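Local coordinates for protein beta sliding clamp (Borrelia burgdorferi, PDB 6DJ8) that probably encircles DNA as a ring-shaped head-to-tail homodimer and tethers DNA polymerases to it, giving them processivity, at residues G236-K241 and V249-Y254; E25-K30 and L228-S233; L284-D289 and F328-P333. One frame throughout, in Å; residues are numbered along the deposited sequence. Where two conformers were deposited one is given.

Contact 1: G236-K241 and V249-Y254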
ATOM      1  N   GLY A 236     -11.427  19.532  22.738  1.00 50.84           N
ATOM      2  CA  GLY A 236     -10.728  20.056  23.891  1.00 51.47           C
ATOM      3  C   GLY A 236      -9.756  21.145  23.492  1.00 49.46           C
ATOM      4  O   GLY A 236      -9.677  21.562  22.333  1.00 48.08           O
ATOM      5  N   MET A 237      -8.962  21.567  24.470  1.00 48.38           N
ATOM      6  CA  MET A 237      -8.042  22.686  24.319  1.00 44.80           C
ATOM      7  C   MET A 237      -6.611  22.176  24.210  1.00 43.69           C
ATOM      8  O   MET A 237      -6.312  21.030  24.557  1.00 44.58           O
ATOM      9  CB  MET A 237      -8.182  23.657  25.501  1.00 43.57           C
ATOM     10  CG  MET A 237      -9.626  24.080  25.742  1.00 46.54           C
ATOM     11  SD  MET A 237     -10.367  24.883  24.286  1.00 57.99           S
ATOM     12  CE  MET A 237      -9.359  26.359  24.172  1.00 40.84           C
ATOM     13  N   VAL A 238      -5.744  23.014  23.644  1.00 36.60           N
ATOM     14  CA  VAL A 238      -4.312  22.746  23.553  1.00 37.41           C
ATOM     15  C   VAL A 238      -3.554  24.005  23.967  1.00 42.10           C
ATOM     16  O   VAL A 238      -3.862  25.101  23.484  1.00 36.11           O
ATOM     17  CB  VAL A 238      -3.893  22.281  22.139  1.00 39.08           C
ATOM     18  CG1 VAL A 238      -4.532  23.139  21.070  1.00 39.35           C
ATOM     19  CG2 VAL A 238      -2.365  22.295  22.004  1.00 40.41           C
ATOM     20  N   LYS A 239      -2.574  23.847  24.858  1.00 33.95           N
ATOM     21  CA  LYS A 239      -1.740  24.944  25.335  1.00 43.18           C
ATOM     22  C   LYS A 239      -0.446  24.914  24.542  1.00 40.86           C
ATOM     23  O   LYS A 239       0.174  23.857  24.403  1.00 39.13           O
ATOM     24  CB  LYS A 239      -1.409  24.804  26.826  1.00 43.91           C
ATOM     25  CG  LYS A 239      -2.594  24.790  27.766  1.00 45.84           C
ATOM     26  CD  LYS A 239      -2.137  24.709  29.222  1.00 51.54           C
ATOM     27  CE  LYS A 239      -3.315  24.498  30.169  1.00 56.83           C
ATOM     28  NZ  LYS A 239      -4.106  25.704  30.463  1.00 70.46           N
ATOM     29  N   ILE A 240      -0.064  26.055  23.996  1.00 37.22           N
ATOM     30  CA  ILE A 240       1.179  26.208  23.256  1.00 39.60           C
ATOM     31  C   ILE A 240       2.022  27.237  23.985  1.00 46.68           C
ATOM     32  O   ILE A 240       1.505  28.279  24.392  1.00 41.38           O
ATOM     33  CB  ILE A 240       0.898  26.627  21.795  1.00 42.71           C
ATOM     34  CG1 ILE A 240       0.257  25.461  21.039  1.00 41.37           C
ATOM     35  CG2 ILE A 240       2.153  27.151  21.116  1.00 46.41           C
ATOM     36  CD1 ILE A 240      -0.472  25.891  19.765  1.00 50.37           C
ATOM     37  N   LYS A 241       3.313  26.954  24.143  1.00 40.76           N
ATOM     38  CA  LYS A 241       4.218  27.840  24.864  1.00 42.19           C
ATOM     39  C   LYS A 241       5.520  27.983  24.092  1.00 45.13           C
ATOM     40  O   LYS A 241       5.942  27.062  23.393  1.00 42.15           O
ATOM     41  CB  LYS A 241       4.515  27.324  26.278  1.00 49.24           C
ATOM     42  CG  LYS A 241       3.299  27.247  27.193  1.00 55.74           C
ATOM     43  CD  LYS A 241       3.674  26.631  28.542  1.00 63.12           C
ATOM     44  CE  LYS A 241       2.454  26.347  29.404  1.00 59.84           C
ATOM     45  NZ  LYS A 241       1.551  27.523  29.477  1.00 64.40           N
ATOM     46  N   VAL A 249       4.153  22.142  23.670  1.00 33.47           N
ATOM     47  CA  VAL A 249       2.733  21.924  23.408  1.00 34.11           C
ATOM     48  C   VAL A 249       2.220  20.905  24.407  1.00 42.12           C
ATOM     49  O   VAL A 249       2.891  19.905  24.691  1.00 41.61           O
ATOM     50  CB  VAL A 249       2.477  21.433  21.974  1.00 39.36           C
ATOM     51  CG1 VAL A 249       1.022  21.068  21.792  1.00 36.15           C
ATOM     52  CG2 VAL A 249       2.849  22.494  21.010  1.00 40.89           C
ATOM     53  N   GLU A 250       1.020  21.146  24.925  1.00 36.01           N
ATOM     54  CA  GLU A 250       0.468  20.276  25.949  1.00 40.39           C
ATOM     55  C   GLU A 250      -1.035  20.213  25.742  1.00 40.74           C
ATOM     56  O   GLU A 250      -1.671  21.249  25.523  1.00 37.82           O
ATOM     57  CB  GLU A 250       0.828  20.821  27.343  1.00 44.25           C
ATOM     58  CG  GLU A 250       0.081  20.190  28.478  1.00 52.14           C
ATOM     59  CD  GLU A 250       0.269  20.959  29.779  1.00 57.75           C
ATOM     60  OE1 GLU A 250      -0.726  21.145  30.508  1.00 64.47           O
ATOM     61  OE2 GLU A 250       1.408  21.390  30.057  1.00 57.15           O
ATOM     62  N   PHE A 251      -1.586  19.003  25.775  1.00 38.28           N
ATOM     63  CA  PHE A 251      -3.000  18.750  25.529  1.00 38.97           C
ATOM     64  C   PHE A 251      -3.282  17.298  25.862  1.00 42.16           C
ATOM     65  O   PHE A 251      -2.438  16.431  25.621  1.00 41.67           O
ATOM     66  CB  PHE A 251      -3.393  19.022  24.071  1.00 39.45           C
ATOM     67  CG  PHE A 251      -2.676  18.157  23.066  1.00 38.37           C
ATOM     68  CD1 PHE A 251      -1.427  18.509  22.593  1.00 37.22           C
ATOM     69  CD2 PHE A 251      -3.270  17.001  22.575  1.00 44.04           C
ATOM     70  CE1 PHE A 251      -0.765  17.720  21.667  1.00 38.56           C
ATOM     71  CE2 PHE A 251      -2.616  16.206  21.636  1.00 39.27           C
ATOM     72  CZ  PHE A 251      -1.364  16.574  21.178  1.00 37.29           C
ATOM     73  N   ASP A 252      -4.490  17.048  26.371  1.00 44.29           N
ATOM     74  CA  ASP A 252      -4.920  15.727  26.817  1.00 44.70           C
ATOM     75  C   ASP A 252      -3.843  15.072  27.671  1.00 43.71           C
ATOM     76  O   ASP A 252      -3.384  15.675  28.644  1.00 40.86           O
ATOM     77  CB  ASP A 252      -5.298  14.870  25.621  1.00 45.87           C
ATOM     78  CG  ASP A 252      -6.535  15.408  24.902  1.00 57.04           C
ATOM     79  OD1 ASP A 252      -7.495  15.821  25.587  1.00 62.52           O
ATOM     80  OD2 ASP A 252      -6.546  15.433  23.659  1.00 54.35           O
ATOM     81  N   ASN A 253      -3.373  13.880  27.301  1.00 38.79           N
ATOM     82  CA  ASN A 253      -2.366  13.212  28.116  1.00 39.88           C
ATOM     83  C   ASN A 253      -0.966  13.323  27.519  1.00 42.62           C
ATOM     84  O   ASN A 253      -0.115  12.465  27.780  1.00 36.75           O
ATOM     85  CB  ASN A 253      -2.753  11.744  28.350  1.00 41.29           C
ATOM     86  CG  ASN A 253      -2.997  10.975  27.055  1.00 43.00           C
ATOM     87  OD1 ASN A 253      -3.540  11.505  26.083  1.00 37.64           O
ATOM     88  ND2 ASN A 253      -2.598   9.706  27.042  1.00 41.12           N
ATOM     89  N   TYR A 254      -0.695  14.397  26.763  1.00 34.83           N
ATOM     90  CA  TYR A 254       0.548  14.555  26.023  1.00 33.51           C
ATOM     91  C   TYR A 254       1.295  15.826  26.412  1.00 38.29           C
ATOM     92  O   TYR A 254       0.698  16.845  26.781  1.00 36.85           O
ATOM     93  CB  TYR A 254       0.297  14.562  24.504  1.00 35.24           C
ATOM     94  CG  TYR A 254      -0.428  13.339  24.006  1.00 40.72           C
ATOM     95  CD1 TYR A 254       0.225  12.110  23.919  1.00 37.39           C
ATOM     96  CD2 TYR A 254      -1.765  13.403  23.633  1.00 43.76           C
ATOM     97  CE1 TYR A 254      -0.433  10.979  23.471  1.00 38.13           C
ATOM     98  CE2 TYR A 254      -2.431  12.284  23.184  1.00 41.55           C
ATOM     99  CZ  TYR A 254      -1.763  11.069  23.106  1.00 44.13           C
ATOM    100  OH  TYR A 254      -2.449   9.960  22.674  1.00 40.68           O
TER
HETATM  101  O   HOH W   1      -6.359  19.263  26.636  1.00 50.33           O
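V238 and V249 each hold one methyl trans to the backbone N: CG2 in V238, CG1 in V249 (chi1 173°). These two methyls meet at 3.6 Å, V238 CG2 to V249 CG1. V249 CG2 lies alongside I240 CG1, 3.9 Å away, the two side chains pointing the same way. V238 also packs its CB on F251 CB at 3.8 Å. The F251 ring leads away from strand 237-242, toward L228 and L231 of helix 223-231. The buried side of the pair thus faces that helix and F160 of helix 157-167.

The two strands form an antiparallel beta hairpin in the central domain of the clamp. K239 and E250 are a hydrogen-bonded pair of it. K239 N donates to E250 O at 2.8 Å, and E250 N donates to K239 O at 2.9 Å. Their side chains run side by side on the other face, with K239 CD 4.0 Å from E250 OE1. The charged ends have other partners: K239 NZ forms a salt bridge with E154, and E250 OE2 bonds to Y248 OH. F251 ends the strand and opens a type II' turn to Y254, which leads into strand 254-259. A water bridges strand 237-242 and the turn. It donates to M237 O at 2.7 Å and accepts from D252 N at 2.9 Å.

Contact 2: E25-K30 and L228-S233; sequences EIEKAK and LKHLMS
H230 and E27 form a histidine-carboxylate hydrogen bond between two domains of the clamp. The flat groups are turned almost at right angles, their planes 88° apart. Even so, E27 OE1 sits at the ring edge, nearly in the plane of H230. H230 NE2 donates to E27 OE1 at 3.0 Å, with an N-H...O angle of 160°. The oxygen uses its syn lone pair, the one on the side of OE2.

The contact is a helix-to-helix meeting across the junction of the N-terminal and central domains. Helix 19-29 brings E27 and K28. Helix 223-231 brings H230 and L231. In beta clamps such helices line the inside of the ring, where DNA passes.

E27 reaches the ring through a bend in its chain at chi2 (-86°), which turns the carboxylate toward the other helix. H230 comes the other way, its CB directed at helix 19-29. H230 is exposed and E27 partly so, which puts this bond on the solvent side of the contact, with buried L231 on the sheet side. L231 also packs on F65 of strand 64-70 and on F251 of strand 246-251, so it joins the contact to the sheet behind.

K28 runs obliquely past H230 and L231. K28 NZ bonds to Y254 OH and stays 6.6 Å from H230 NE2. The aliphatic part of the lysine does the packing. Its CG and CD follow along the same L231 methyl that K28 CB meets most closely, with K28 CB 3.6 Å from L231 CD2.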
ATOM      1  N   GLU A  25      -0.874   4.267  22.182  1.00 36.57           N
ATOM      2  CA  GLU A  25       0.116   5.233  22.659  1.00 30.86           C
ATOM      3  C   GLU A  25       1.509   4.881  22.168  1.00 33.66           C
ATOM      4  O   GLU A  25       2.308   5.776  21.878  1.00 29.67           O
ATOM      5  CB  GLU A  25       0.099   5.316  24.185  1.00 30.05           C
ATOM      6  CG  GLU A  25      -1.234   5.732  24.791  1.00 37.15           C
ATOM      7  CD  GLU A  25      -1.712   7.139  24.372  1.00 43.74           C
ATOM      8  OE1 GLU A  25      -1.004   7.860  23.631  1.00 37.89           O
ATOM      9  OE2 GLU A  25      -2.813   7.519  24.810  1.00 41.12           O
ATOM     10  N   ILE A  26       1.831   3.582  22.066  1.00 33.89           N
ATOM     11  CA  ILE A  26       3.127   3.218  21.508  1.00 29.40           C
ATOM     12  C   ILE A  26       3.196   3.618  20.038  1.00 30.51           C
ATOM     13  O   ILE A  26       4.226   4.102  19.553  1.00 31.42           O
ATOM     14  CB  ILE A  26       3.393   1.704  21.669  1.00 31.75           C
ATOM     15  CG1 ILE A  26       3.632   1.314  23.120  1.00 31.94           C
ATOM     16  CG2 ILE A  26       4.603   1.316  20.865  1.00 31.68           C
ATOM     17  CD1 ILE A  26       3.451  -0.219  23.301  1.00 37.67           C
ATOM     18  N   GLU A  27       2.124   3.358  19.293  1.00 32.97           N
ATOM     19  CA  GLU A  27       2.089   3.741  17.884  1.00 37.01           C
ATOM     20  C   GLU A  27       2.334   5.235  17.727  1.00 33.29           C
ATOM     21  O   GLU A  27       3.127   5.656  16.876  1.00 33.84           O
ATOM     22  CB  GLU A  27       0.742   3.329  17.272  1.00 35.22           C
ATOM     23  CG  GLU A  27       0.646   3.443  15.759  1.00 46.85           C
ATOM     24  CD  GLU A  27       0.246   4.839  15.315  1.00 62.27           C
ATOM     25  OE1 GLU A  27      -0.374   5.570  16.121  1.00 64.43           O
ATOM     26  OE2 GLU A  27       0.562   5.211  14.166  1.00 74.77           O
ATOM     27  N   LYS A  28       1.701   6.045  18.579  1.00 32.22           N
ATOM     28  CA  LYS A  28       1.907   7.490  18.534  1.00 37.36           C
ATOM     29  C   LYS A  28       3.340   7.845  18.887  1.00 36.93           C
ATOM     30  O   LYS A  28       4.013   8.553  18.131  1.00 37.36           O
ATOM     31  CB  LYS A  28       0.934   8.182  19.496  1.00 39.58           C
ATOM     32  CG  LYS A  28      -0.512   8.174  18.997  1.00 36.55           C
ATOM     33  CD  LYS A  28      -1.460   8.602  20.092  1.00 39.66           C
ATOM     34  CE  LYS A  28      -2.909   8.500  19.628  1.00 51.63           C
ATOM     35  NZ  LYS A  28      -3.859   9.129  20.594  1.00 57.21           N
ATOM     36  N   ALA A  29       3.842   7.321  20.017  1.00 39.02           N
ATOM     37  CA  ALA A  29       5.163   7.721  20.504  1.00 36.09           C
ATOM     38  C   ALA A  29       6.249   7.370  19.498  1.00 38.53           C
ATOM     39  O   ALA A  29       7.192   8.144  19.292  1.00 33.74           O
ATOM     40  CB  ALA A  29       5.461   7.061  21.859  1.00 30.45           C
ATOM     41  N   LYS A  30       6.138   6.213  18.855  1.00 32.83           N
ATOM     42  CA  LYS A  30       7.211   5.811  17.961  1.00 36.04           C
ATOM     43  C   LYS A  30       7.136   6.530  16.628  1.00 40.02           C
ATOM     44  O   LYS A  30       8.022   6.349  15.792  1.00 43.70           O
ATOM     45  CB  LYS A  30       7.198   4.287  17.760  1.00 38.83           C
ATOM     46  CG  LYS A  30       6.277   3.786  16.683  1.00 33.82           C
ATOM     47  CD  LYS A  30       6.160   2.254  16.748  1.00 38.54           C
ATOM     48  CE  LYS A  30       6.262   1.621  15.364  1.00 43.32           C
ATOM     49  NZ  LYS A  30       5.277   2.168  14.400  1.00 43.39           N
ATOM     50  N   LEU A 228       2.067  16.324  15.415  1.00 35.87           N
ATOM     51  CA  LEU A 228       0.940  16.781  16.215  1.00 41.94           C
ATOM     52  C   LEU A 228      -0.395  16.480  15.550  1.00 44.60           C
ATOM     53  O   LEU A 228      -1.376  16.163  16.234  1.00 46.22           O
ATOM     54  CB  LEU A 228       1.055  18.295  16.421  1.00 44.39           C
ATOM     55  CG  LEU A 228       1.971  18.754  17.543  1.00 41.37           C
ATOM     56  CD1 LEU A 228       2.173  20.238  17.416  1.00 40.02           C
ATOM     57  CD2 LEU A 228       1.284  18.416  18.833  1.00 42.80           C
ATOM     58  N   LYS A 229      -0.474  16.649  14.231  1.00 40.63           N
ATOM     59  CA  LYS A 229      -1.774  16.480  13.599  0.51 45.32           C
ATOM     60  C   LYS A 229      -2.255  15.039  13.706  1.00 48.53           C
ATOM     61  O   LYS A 229      -3.465  14.803  13.701  1.00 52.35           O
ATOM     62  CB  LYS A 229      -1.753  16.974  12.147  0.51 44.72           C
ATOM     63  CG  LYS A 229      -0.741  16.352  11.205  0.51 44.14           C
ATOM     64  CD  LYS A 229      -0.881  17.006   9.835  0.51 44.39           C
ATOM     65  CE  LYS A 229       0.392  16.946   9.007  0.51 42.51           C
ATOM     66  NZ  LYS A 229       0.324  17.896   7.850  0.51 40.07           N
ATOM     67  N   HIS A 230      -1.343  14.082  13.872  1.00 49.68           N
ATOM     68  CA  HIS A 230      -1.709  12.705  14.184  1.00 51.76           C
ATOM     69  C   HIS A 230      -2.117  12.527  15.650  1.00 54.52           C
ATOM     70  O   HIS A 230      -2.844  11.579  15.969  1.00 53.04           O
ATOM     71  CB  HIS A 230      -0.535  11.779  13.838  1.00 51.26           C
ATOM     72  CG  HIS A 230      -0.766  10.336  14.177  1.00 64.48           C
ATOM     73  ND1 HIS A 230      -1.921   9.662  13.839  1.00 69.77           N
ATOM     74  CD2 HIS A 230       0.014   9.438  14.826  1.00 56.54           C
ATOM     75  CE1 HIS A 230      -1.843   8.414  14.264  1.00 68.54           C
ATOM     76  NE2 HIS A 230      -0.679   8.252  14.866  1.00 62.43           N
ATOM     77  N   LEU A 231      -1.668  13.410  16.554  1.00 44.58           N
ATOM     78  CA  LEU A 231      -1.939  13.221  17.979  1.00 45.68           C
ATOM     79  C   LEU A 231      -3.223  13.888  18.449  1.00 47.64           C
ATOM     80  O   LEU A 231      -3.890  13.371  19.352  1.00 52.90           O
ATOM     81  CB  LEU A 231      -0.789  13.785  18.823  1.00 45.66           C
ATOM     82  CG  LEU A 231       0.599  13.202  18.605  1.00 49.12           C
ATOM     83  CD1 LEU A 231       1.584  13.924  19.457  1.00 41.70           C
ATOM     84  CD2 LEU A 231       0.589  11.742  18.988  1.00 42.66           C
ATOM     85  N   MET A 232      -3.596  15.008  17.856  1.00 46.91           N
ATOM     86  CA  MET A 232      -4.672  15.815  18.411  1.00 52.37           C
ATOM     87  C   MET A 232      -6.034  15.281  17.998  1.00 59.34           C
ATOM     88  O   MET A 232      -6.328  15.137  16.805  1.00 54.82           O
ATOM     89  CB  MET A 232      -4.507  17.267  17.995  1.00 49.09           C
ATOM     90  CG  MET A 232      -3.552  18.006  18.898  1.00 51.50           C
ATOM     91  SD  MET A 232      -3.373  19.699  18.372  1.00 51.50           S
ATOM     92  CE  MET A 232      -4.991  19.988  17.821  1.00 49.08           C
ATOM     93  N   SER A 233      -6.869  15.016  19.005  1.00 59.89           N
ATOM     94  CA  SER A 233      -8.198  14.469  18.773  1.00 62.01           C
ATOM     95  C   SER A 233      -9.108  15.457  18.055  1.00 63.21           C
ATOM     96  O   SER A 233      -9.997  15.041  17.306  1.00 66.23           O
ATOM     97  CB  SER A 233      -8.811  14.061  20.113  1.00 62.08           C
ATOM     98  OG  SER A 233      -9.053  15.198  20.931  1.00 59.24           O
TER

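Contact 3: L284-D289 and F328-P333; sequences LGILKD and FFIKDP
I330 reaches from its strand toward I286 and L287 on the helix, and its branches divide between them. I330 CB points at the helix but stays back, 4.8 Å from I286 CG2. On the shorter branch, I330 CG2 meets I286 CG2 at 4.2 Å. The CG1 branch carries the side chain forward. I330 CG1 itself lies 4.2 Å from I286 CG2. It leaves CB trans to the carbonyl carbon, and the chain then runs extended (chi2 176°), which sends CD1 to the helix surface. There I330 CD1 touches L287 twice, at 3.9 Å from L287 CD1 and at 3.9 Å from L287 CA. I286 CG2 lies 4.2 Å from I330 CD1 as well. The tip therefore rests against both the helix backbone and a leucine methyl.

The two helix residues receive it differently. I286 and I330 point opposite ways and lie flank to flank, with only the CG2 methyl of I286 turned to the strand residue. The L287 side chain lies nearly perpendicular to that of I330. No hydrogen bond joins the segments, and all the touching atoms are carbon. I330 and L287 are buried, while I286 is partly exposed.

The contact belongs to the C-terminal domain. It sets the first turns of helix 284-294 against strand 325-331, an outermost strand of its sheet within the chain. R290, one turn further along the same helix, also packs on I330. Strand 312-318 pairs with the strand on one side. The second subunit approaches too: F329 N bonds to D125 of that subunit. Behind L287 lie F351 and I355 of helix 348-355.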
ATOM      1  N   LEU A 284     -14.551  23.594  -6.766  1.00 54.36           N
ATOM      2  CA  LEU A 284     -13.397  22.876  -6.215  1.00 48.86           C
ATOM      3  C   LEU A 284     -13.390  21.406  -6.612  1.00 47.43           C
ATOM      4  O   LEU A 284     -12.359  20.880  -7.045  1.00 46.98           O
ATOM      5  CB  LEU A 284     -13.371  23.010  -4.689  1.00 52.17           C
ATOM      6  CG  LEU A 284     -12.132  22.477  -3.952  1.00 54.03           C
ATOM      7  CD1 LEU A 284     -10.859  23.202  -4.380  1.00 46.06           C
ATOM      8  CD2 LEU A 284     -12.332  22.554  -2.439  1.00 54.38           C
ATOM      9  N   GLY A 285     -14.518  20.712  -6.431  1.00 49.52           N
ATOM     10  CA  GLY A 285     -14.555  19.290  -6.738  1.00 44.14           C
ATOM     11  C   GLY A 285     -14.218  18.996  -8.188  1.00 46.91           C
ATOM     12  O   GLY A 285     -13.494  18.046  -8.492  1.00 46.32           O
ATOM     13  N   ILE A 286     -14.719  19.825  -9.101  1.00 47.43           N
ATOM     14  CA  ILE A 286     -14.440  19.622 -10.519  1.00 47.62           C
ATOM     15  C   ILE A 286     -12.996  19.984 -10.839  1.00 42.94           C
ATOM     16  O   ILE A 286     -12.331  19.303 -11.633  1.00 39.99           O
ATOM     17  CB  ILE A 286     -15.457  20.399 -11.369  1.00 53.16           C
ATOM     18  CG1 ILE A 286     -16.769  19.606 -11.396  1.00 57.73           C
ATOM     19  CG2 ILE A 286     -14.934  20.619 -12.781  1.00 49.12           C
ATOM     20  CD1 ILE A 286     -17.986  20.414 -11.205  1.00 61.09           C
ATOM     21  N   LEU A 287     -12.474  21.043 -10.220  1.00 41.76           N
ATOM     22  CA  LEU A 287     -11.050  21.322 -10.370  1.00 41.30           C
ATOM     23  C   LEU A 287     -10.215  20.118  -9.930  1.00 44.46           C
ATOM     24  O   LEU A 287      -9.298  19.693 -10.644  1.00 38.44           O
ATOM     25  CB  LEU A 287     -10.661  22.566  -9.572  1.00 36.05           C
ATOM     26  CG  LEU A 287      -9.190  22.941  -9.744  1.00 39.91           C
ATOM     27  CD1 LEU A 287      -8.859  23.049 -11.237  1.00 36.11           C
ATOM     28  CD2 LEU A 287      -8.914  24.266  -9.017  1.00 40.42           C
ATOM     29  N   LYS A 288     -10.523  19.549  -8.757  1.00 39.24           N
ATOM     30  CA  LYS A 288      -9.747  18.402  -8.278  1.00 40.88           C
ATOM     31  C   LYS A 288      -9.804  17.244  -9.265  1.00 43.92           C
ATOM     32  O   LYS A 288      -8.778  16.638  -9.584  1.00 42.74           O
ATOM     33  CB  LYS A 288     -10.247  17.928  -6.915  1.00 41.65           C
ATOM     34  CG  LYS A 288      -9.867  18.785  -5.730  1.00 41.43           C
ATOM     35  CD  LYS A 288     -10.146  18.008  -4.451  1.00 45.41           C
ATOM     36  CE  LYS A 288     -10.792  18.892  -3.412  1.00 53.71           C
ATOM     37  NZ  LYS A 288     -11.235  18.125  -2.220  1.00 50.03           N
ATOM     38  N   ASP A 289     -11.004  16.927  -9.757  1.00 47.07           N
ATOM     39  CA  ASP A 289     -11.177  15.798 -10.672  1.00 39.07           C
ATOM     40  C   ASP A 289     -10.363  15.994 -11.949  1.00 42.47           C
ATOM     41  O   ASP A 289      -9.667  15.078 -12.402  1.00 45.02           O
ATOM     42  CB  ASP A 289     -12.664  15.631 -10.985  1.00 45.25           C
ATOM     43  CG  ASP A 289     -12.921  14.661 -12.114  1.00 44.20           C
ATOM     44  OD1 ASP A 289     -12.854  15.074 -13.287  1.00 44.70           O
ATOM     45  OD2 ASP A 289     -13.179  13.479 -11.825  1.00 44.61           O
ATOM     46  N   PHE A 328      -7.877  19.577 -21.019  1.00 37.43           N
ATOM     47  CA  PHE A 328      -9.168  19.568 -20.345  1.00 33.77           C
ATOM     48  C   PHE A 328      -9.640  20.989 -20.087  1.00 42.13           C
ATOM     49  O   PHE A 328      -8.847  21.872 -19.745  1.00 42.94           O
ATOM     50  CB  PHE A 328      -9.119  18.836 -19.017  1.00 36.24           C
ATOM     51  CG  PHE A 328      -8.703  17.375 -19.138  1.00 37.71           C
ATOM     52  CD1 PHE A 328      -7.364  17.036 -19.223  1.00 40.88           C
ATOM     53  CD2 PHE A 328      -9.653  16.371 -19.166  1.00 36.64           C
ATOM     54  CE1 PHE A 328      -6.957  15.682 -19.337  1.00 37.89           C
ATOM     55  CE2 PHE A 328      -9.266  15.026 -19.287  1.00 41.47           C
ATOM     56  CZ  PHE A 328      -7.913  14.693 -19.363  1.00 36.12           C
ATOM     57  N   PHE A 329     -10.956  21.165 -20.173  1.00 42.88           N
ATOM     58  CA  PHE A 329     -11.604  22.457 -20.040  1.00 45.71           C
ATOM     59  C   PHE A 329     -12.614  22.423 -18.903  1.00 44.08           C
ATOM     60  O   PHE A 329     -13.294  21.413 -18.686  1.00 43.86           O
ATOM     61  CB  PHE A 329     -12.292  22.834 -21.353  1.00 41.54           C
ATOM     62  CG  PHE A 329     -11.340  23.021 -22.490  1.00 46.04           C
ATOM     63  CD1 PHE A 329     -10.931  21.935 -23.259  1.00 47.01           C
ATOM     64  CD2 PHE A 329     -10.855  24.293 -22.802  1.00 50.57           C
ATOM     65  CE1 PHE A 329     -10.051  22.108 -24.315  1.00 46.44           C
ATOM     66  CE2 PHE A 329      -9.980  24.476 -23.856  1.00 52.69           C
ATOM     67  CZ  PHE A 329      -9.575  23.377 -24.614  1.00 56.94           C
ATOM     68  N   ILE A 330     -12.703  23.539 -18.180  1.00 44.23           N
ATOM     69  CA  ILE A 330     -13.697  23.748 -17.138  1.00 40.99           C
ATOM     70  C   ILE A 330     -14.473  25.005 -17.492  1.00 44.29           C
ATOM     71  O   ILE A 330     -13.868  26.054 -17.750  1.00 41.66           O
ATOM     72  CB  ILE A 330     -13.044  23.877 -15.753  1.00 41.01           C
ATOM     73  CG1 ILE A 330     -12.289  22.590 -15.405  1.00 41.79           C
ATOM     74  CG2 ILE A 330     -14.099  24.224 -14.697  1.00 41.00           C
ATOM     75  CD1 ILE A 330     -11.493  22.643 -14.049  1.00 39.28           C
ATOM     76  N   LYS A 331     -15.801  24.890 -17.540  1.00 49.15           N
ATOM     77  CA  LYS A 331     -16.652  25.966 -18.035  1.00 54.66           C
ATOM     78  C   LYS A 331     -17.817  26.194 -17.080  1.00 54.34           C
ATOM     79  O   LYS A 331     -17.950  25.512 -16.060  1.00 47.37           O
ATOM     80  CB  LYS A 331     -17.167  25.658 -19.443  1.00 51.93           C
ATOM     81  CG  LYS A 331     -16.077  25.343 -20.463  1.00 52.81           C
ATOM     82  CD  LYS A 331     -16.686  24.911 -21.815  1.00 56.11           C
ATOM     83  CE  LYS A 331     -15.594  24.693 -22.860  1.00 57.12           C
ATOM     84  NZ  LYS A 331     -16.142  24.179 -24.163  1.00 70.65           N
ATOM     85  N   ASP A 332     -18.667  27.159 -17.433  1.00 59.89           N
ATOM     86  CA  ASP A 332     -19.865  27.443 -16.655  1.00 59.35           C
ATOM     87  C   ASP A 332     -20.671  26.160 -16.450  1.00 58.04           C
ATOM     88  O   ASP A 332     -20.770  25.341 -17.369  1.00 62.43           O
ATOM     89  CB  ASP A 332     -20.703  28.504 -17.374  1.00 67.01           C
ATOM     90  CG  ASP A 332     -21.995  28.826 -16.650  1.00 64.53           C
ATOM     91  OD1 ASP A 332     -22.994  28.102 -16.849  1.00 63.96           O
ATOM     92  OD2 ASP A 332     -22.004  29.802 -15.873  1.00 65.20           O
ATOM     93  N   PRO A 333     -21.252  25.935 -15.259  1.00 62.68           N
ATOM     94  CA  PRO A 333     -21.397  26.769 -14.055  1.00 62.38           C
ATOM     95  C   PRO A 333     -20.261  26.514 -13.074  1.00 63.98           C
ATOM     96  O   PRO A 333     -20.372  26.807 -11.901  1.00 63.42           O
ATOM     97  CB  PRO A 333     -22.757  26.344 -13.487  1.00 64.50           C
ATOM     98  CG  PRO A 333     -22.787  24.848 -13.735  1.00 64.29           C
ATOM     99  CD  PRO A 333     -21.985  24.672 -15.019  1.00 59.79           C
TER

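Overall arrangement
Contacts 1 and 2 are neighbours, with centres 13 Å apart. They touch directly. Y254 OH of contact 1 lies 2.7 Å from E25 OE1 of contact 2, a probable hydrogen bond. F251 CE2 also packs on M232 CG at 3.4 Å. Y254, at the start of the strand after the hairpin, thus ties the central domain to helix 19-29 of the N-terminal domain, while F251 packs within the central domain. Contact 3 is remote. Its centre is about 40 Å from that of contact 1 and about 36 Å from that of contact 2. It lies in the C-terminal domain, and its strand meets the second subunit, so it sits beside the dimer interface of the ring.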